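Local structure of peptidoglycan-recognition protein LC (Drosophila melanogaster, 2F2L) at residues V3-Q7 and W8-P12; Q51-D54 and I55-Q59. The protein recognises bacterial peptidoglycan as a membrane-anchored immune receptor, activating the imd/Relish pathway of the humoral response, and is represented by its extracellular domain. All blocks are in the same frame, centred on the assembly; numbering follows the deposited sequence.

Contact 1: V3-Q7 and W8-P12; sequences VERQQ and WLAQP
R5 and A10 meet through their CB atoms, 3.7 Å apart, where the chain folds back on itself in a short helical turn. From there the R5 side chain runs alongside the W8 indole, both pointing the same way. CG touches both W8 CZ2 and A10 CB, each at 4.1 Å; beyond it the chain bends at chi3 (73°), which brings the guanidinium round with one face over the A10 methyl. NE donates a hydrogen bond to water 1, at 3.3 Å, and NH2 ends 3.0 Å from Q11 O. NH1 forms a salt bridge with D62 and a hydrogen bond to G78 O. R5 CA sits over the five-membered ring of W8 in a CH-pi contact, 3.8 Å from its centroid. A Schellman motif, with L9 at positive phi, closes the turn: A10 N bonds to R5 O (3.0 Å, 165°) and L9 N to Q6 O (3.2 Å). At its start, Q7 OE1 accepts from E4 N at 2.9 Å. The turn leaves the end of edge strand 2-3, to which V3 belongs and which pairs with strand 75-77. The W8 indole bridges the flanking elements, packing on V47 and Q51 of helix 40-57 and hydrogen-bonding through NE1 to V77 O.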
# COMPACT_ATOMS: atom_id res chain seq x y z
N VAL A 3 -2.29 -12.15 -5.39
CA VAL A 3 -2.05 -10.73 -5.63
C VAL A 3 -0.78 -10.37 -4.88
O VAL A 3 -0.74 -10.41 -3.65
CB VAL A 3 -3.24 -9.87 -5.23
CG1 VAL A 3 -2.96 -8.39 -5.52
CG2 VAL A 3 -4.49 -10.33 -6.00
N GLU A 4 0.27 -10.09 -5.64
CA GLU A 4 1.59 -9.87 -5.10
C GLU A 4 1.60 -8.52 -4.40
O GLU A 4 0.77 -7.66 -4.66
CB GLU A 4 2.67 -9.92 -6.20
CG GLU A 4 2.71 -11.18 -7.04
CD GLU A 4 3.05 -12.43 -6.23
OE1 GLU A 4 3.75 -12.31 -5.18
OE2 GLU A 4 2.61 -13.52 -6.65
N ARG A 5 2.56 -8.37 -3.50
CA ARG A 5 2.73 -7.15 -2.71
C ARG A 5 2.71 -5.89 -3.58
O ARG A 5 2.05 -4.91 -3.25
CB ARG A 5 4.05 -7.24 -1.97
CG ARG A 5 3.97 -8.11 -0.73
CD ARG A 5 5.32 -8.22 -0.08
NE ARG A 5 5.68 -6.97 0.59
CZ ARG A 5 5.40 -6.67 1.86
NH1 ARG A 5 4.74 -7.52 2.63
NH2 ARG A 5 5.79 -5.50 2.35
N GLN A 6 3.45 -5.92 -4.68
CA GLN A 6 3.53 -4.79 -5.60
C GLN A 6 2.14 -4.40 -6.15
O GLN A 6 1.84 -3.20 -6.32
CB GLN A 6 4.54 -5.04 -6.74
CG GLN A 6 4.43 -6.43 -7.46
CD GLN A 6 5.36 -7.54 -6.88
OE1 GLN A 6 5.59 -7.64 -5.66
NE2 GLN A 6 5.89 -8.40 -7.79
N GLN A 7 1.29 -5.41 -6.40
CA GLN A 7 -0.03 -5.13 -6.94
C GLN A 7 -0.93 -4.46 -5.90
O GLN A 7 -1.89 -3.80 -6.29
CB GLN A 7 -0.72 -6.40 -7.44
CG GLN A 7 -0.01 -7.16 -8.53
CD GLN A 7 -0.69 -8.51 -8.82
OE1 GLN A 7 -0.17 -9.58 -8.45
NE2 GLN A 7 -1.85 -8.46 -9.47
N TRP A 8 -0.65 -4.63 -4.60
CA TRP A 8 -1.45 -3.90 -3.58
C TRP A 8 -0.73 -2.70 -2.97
O TRP A 8 -1.14 -2.14 -1.95
CB TRP A 8 -2.10 -4.83 -2.54
CG TRP A 8 -1.22 -5.70 -1.68
CD1 TRP A 8 -0.90 -7.00 -1.90
CD2 TRP A 8 -0.62 -5.34 -0.42
NE1 TRP A 8 -0.12 -7.49 -0.87
CE2 TRP A 8 0.07 -6.48 0.05
CE3 TRP A 8 -0.60 -4.16 0.35
CZ2 TRP A 8 0.79 -6.48 1.26
CZ3 TRP A 8 0.11 -4.16 1.53
CH2 TRP A 8 0.79 -5.31 1.98
N LEU A 9 0.33 -2.25 -3.65
CA LEU A 9 1.01 -1.02 -3.28
C LEU A 9 1.71 -1.14 -1.93
O LEU A 9 1.90 -0.17 -1.23
CB LEU A 9 0.01 0.15 -3.31
CG LEU A 9 0.40 1.53 -3.80
CD1 LEU A 9 1.20 1.47 -5.09
CD2 LEU A 9 -0.86 2.37 -3.98
N ALA A 10 2.14 -2.36 -1.60
CA ALA A 10 2.81 -2.62 -0.35
C ALA A 10 4.02 -1.70 -0.13
O ALA A 10 4.87 -1.53 -1.01
CB ALA A 10 3.25 -4.08 -0.27
N GLN A 11 4.07 -1.12 1.06
CA GLN A 11 5.24 -0.42 1.58
C GLN A 11 6.32 -1.46 1.85
O GLN A 11 6.02 -2.54 2.36
CB GLN A 11 4.83 0.25 2.90
CG GLN A 11 5.67 1.37 3.34
CD GLN A 11 5.10 2.06 4.57
OE1 GLN A 11 3.91 2.40 4.61
NE2 GLN A 11 5.96 2.31 5.55
N PRO A 12 7.58 -1.17 1.47
CA PRO A 12 8.60 -2.14 1.82
C PRO A 12 8.76 -2.21 3.35
O PRO A 12 8.51 -1.21 4.02
CB PRO A 12 9.87 -1.54 1.18
CG PRO A 12 9.58 -0.13 1.05
CD PRO A 12 8.14 -0.03 0.75
O HOH W 1 7.02 -4.25 -0.61

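Contact 2: Q51-D54 and I55-Q59; sequences QTYD and IESSQ. With MLD (glcnac(beta1-4)-murnac(1,6-anhydro)-L-ala-gamma-D-glu-meso-a2pm-D-ala), chain G.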
# COMPACT_ATOMS: atom_id res chain seq x y z
N GLN A 51 -2.02 -2.59 6.22
CA GLN A 51 -0.57 -2.51 6.33
C GLN A 51 -0.18 -1.24 7.06
O GLN A 51 0.64 -1.27 7.95
CB GLN A 51 0.15 -2.55 4.99
CG GLN A 51 1.67 -2.65 5.19
CD GLN A 51 2.47 -2.49 3.93
OE1 GLN A 51 2.11 -1.71 3.04
NE2 GLN A 51 3.62 -3.19 3.87
N THR A 52 -0.75 -0.12 6.68
CA THR A 52 -0.51 1.12 7.41
C THR A 52 -0.87 1.03 8.88
O THR A 52 -0.12 1.47 9.73
CB THR A 52 -1.24 2.29 6.74
OG1 THR A 52 -0.54 2.60 5.53
CG2 THR A 52 -1.27 3.52 7.64
N TYR A 53 -2.04 0.47 9.17
CA TYR A 53 -2.47 0.28 10.53
C TYR A 53 -1.45 -0.56 11.30
O TYR A 53 -1.03 -0.21 12.39
CB TYR A 53 -3.86 -0.37 10.59
CG TYR A 53 -4.35 -0.48 12.00
CD1 TYR A 53 -5.00 0.58 12.62
CD2 TYR A 53 -4.10 -1.63 12.75
CE1 TYR A 53 -5.43 0.48 13.95
CE2 TYR A 53 -4.53 -1.74 14.06
CZ TYR A 53 -5.18 -0.69 14.64
OH TYR A 53 -5.57 -0.81 15.95
N ASP A 54 -1.06 -1.68 10.71
CA ASP A 54 -0.10 -2.57 11.37
C ASP A 54 1.25 -1.92 11.63
O ASP A 54 1.84 -2.12 12.69
CB ASP A 54 0.08 -3.85 10.57
CG ASP A 54 -1.13 -4.75 10.64
OD1 ASP A 54 -2.09 -4.40 11.37
OD2 ASP A 54 -1.11 -5.83 10.01
N ILE A 55 1.73 -1.14 10.66
CA ILE A 55 3.02 -0.47 10.83
C ILE A 55 2.94 0.72 11.78
O ILE A 55 3.77 0.85 12.70
CB ILE A 55 3.65 -0.03 9.49
CG1 ILE A 55 3.96 -1.27 8.63
CG2 ILE A 55 4.93 0.80 9.77
CD1 ILE A 55 4.31 -0.97 7.14
N GLU A 56 1.93 1.56 11.58
CA GLU A 56 1.89 2.86 12.24
C GLU A 56 1.15 2.89 13.56
O GLU A 56 1.58 3.60 14.47
CB GLU A 56 1.40 3.94 11.27
CG GLU A 56 2.35 4.04 10.07
CD GLU A 56 2.13 5.23 9.14
OE1 GLU A 56 1.51 6.23 9.54
OE2 GLU A 56 2.59 5.15 7.98
N SER A 57 0.06 2.13 13.70
CA SER A 57 -0.60 1.99 15.01
C SER A 57 -0.00 0.86 15.82
O SER A 57 0.39 1.07 16.96
CB SER A 57 -2.11 1.79 14.87
OG SER A 57 -2.68 2.89 14.19
N SER A 58 0.09 -0.33 15.22
CA SER A 58 0.63 -1.51 15.93
C SER A 58 2.17 -1.57 16.01
O SER A 58 2.71 -2.44 16.71
CB SER A 58 0.09 -2.81 15.31
OG SER A 58 -1.32 -2.83 15.42
N GLN A 59 2.87 -0.66 15.33
CA GLN A 59 4.34 -0.64 15.35
C GLN A 59 5.00 -1.97 14.95
O GLN A 59 6.02 -2.38 15.50
CB GLN A 59 4.85 -0.17 16.71
CG GLN A 59 4.40 1.24 17.07
CD GLN A 59 5.05 2.29 16.18
OE1 GLN A 59 4.36 3.04 15.50
NE2 GLN A 59 6.37 2.35 16.21
CAA MLD G . 4.15 6.04 4.99
CAB MLD G . 2.97 6.98 4.80
OAC MLD G . 3.10 8.03 4.19
N2 MLD G . 1.83 6.55 5.33
C2 MLD G . 0.58 7.30 5.30
C3 MLD G . 0.07 7.37 6.74
O3 MLD G . 1.00 8.02 7.62
C4 MLD G . -1.32 7.99 6.79
O4 MLD G . -1.80 7.84 8.12
C5 MLD G . -2.26 7.24 5.84
C6 MLD G . -3.67 7.83 5.68
O6 MLD G . -4.49 6.88 4.94
O5 MLD G . -1.70 7.33 4.53
C1 MLD G . -0.45 6.60 4.42
O1 MLD G . -0.02 6.67 3.09
CA4 MLD G . -0.82 5.84 2.22
CA5 MLD G . -0.59 4.33 2.32
OA5 MLD G . -0.14 3.71 1.07
CA6 MLD G . -2.00 3.83 2.39
OA6 MLD G . -2.42 3.81 1.05
CA1 MLD G . -1.25 4.00 0.21
CA2 MLD G . -1.20 5.48 -0.22
NAD MLD G . -0.50 5.61 -1.51
CAE MLD G . -1.04 6.19 -2.57
CAF MLD G . -0.15 6.20 -3.80
OAG MLD G . -2.16 6.70 -2.58
CA3 MLD G . -0.47 6.33 0.82
OAH MLD G . -0.85 7.75 0.73
CAI MLD G . 0.11 8.58 0.02
CAJ MLD G . 1.16 9.17 0.93
CAL MLD G . -0.64 9.73 -0.67
OAM MLD G . 0.03 10.57 -1.26
N MLD G . -1.98 9.77 -0.61
CA MLD G . -2.80 10.80 -1.26
CB MLD G . -3.09 10.27 -2.67
C MLD G . -4.12 10.89 -0.47
O MLD G . -4.77 9.87 -0.25
NAN MLD G . -4.44 12.11 -0.06
CAO MLD G . -5.64 12.46 0.70
CAP MLD G . -5.29 13.36 1.93
OBA MLD G . -6.22 14.02 2.40
OAQ MLD G . -4.11 13.42 2.36
CBB MLD G . -6.55 13.33 -0.16
CBC MLD G . -7.18 12.61 -1.34
CBD MLD G . -8.13 13.59 -2.07
OBE MLD G . -7.96 14.81 -2.00
NBF MLD G . -9.11 13.03 -2.74
CBG MLD G . -10.10 13.82 -3.48
CBH MLD G . -10.98 14.61 -2.50
OBI MLD G . -11.44 14.08 -1.48
NBJ MLD G . -11.17 15.89 -2.81
CBK MLD G . -12.01 16.82 -2.01
CBL MLD G . -13.08 17.41 -2.94
CBM MLD G . -11.22 17.99 -1.39
OBO MLD G . -10.15 18.35 -1.94
OBN MLD G . -11.74 18.51 -0.37
CBP MLD G . -10.92 12.87 -4.37
CBQ MLD G . -11.70 13.63 -5.46
CBR MLD G . -12.38 12.65 -6.42
CBS MLD G . -12.69 13.28 -7.79
CBT MLD G . -11.39 13.45 -8.58
OBV MLD G . -10.88 12.41 -9.03
OBU MLD G . -10.94 14.60 -8.71
NBW MLD G . -13.34 14.58 -7.60
O HOH W 2 2.10 3.25 6.22
O HOH W 3 -2.61 -1.02 17.37
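Q51 and I55, one turn apart on helix 40-57, form the close-packed side of this contact. Their side chains run side by side, and I55 CD1 rests 3.7 Å from Q51 CG. With its CG anti to the backbone N (chi1 -173°) and the chain extended beyond, Q51 carries its amide inward, where NE2 hydrogen-bonds to D62 OD1. D54, also buried, hydrogen-bonds through OD2 to A64 N. The exposed side, by contrast, is held by lighter contacts. S57 CB lies over one face of the Y53 ring, 3.9 Å from its centroid and 18° off the normal, and water 3 lies between Y53 OH and S58 OG. Along the main chain, Y53 O accepts from both S57 N and S58 N, the latter at 3.0 Å, marking a wider pi-type turn near the end of the helix. A third side faces the ligand. The extended E56 side chain brings its carboxylate to the sugar: OE1 accepts from O3 of MLD at 2.7 Å, and OE2 takes a weak bond from N2 at 3.1 Å. Water 2 accepts from T52 OG1 and donates to E56 OE2 at 2.6 Å, tying the two residues together beside the sugar of MLD. This is a polar sugar-contacting surface on a helix of the amidase-type PGRP domain, where the ligand also hydrogen-bonds to the neighbouring LCx chain.

Contact 1 comes first along the chain, in the loop between strands 2-3 and 24-31, and contact 2 follows near the end of helix 40-57; their centres are about 15 Å apart. They nevertheless touch directly, because Q51 of the helix lies against the loop: its OE1 is 2.8 Å from Q11 N, a probable hydrogen bond, and 3.5 Å from W8 CZ3. R48, on the same helix, adds hydrogen bonds to L9 O and Q11 OE1. Loop and helix thus form one joined surface, and both supply residues that line this chain's side of the muropeptide site: L9 and Q11 from 3-12, T52 and E56 from 51-59. Both also approach the LCx chain, placing them where ligand and partner receptor come together.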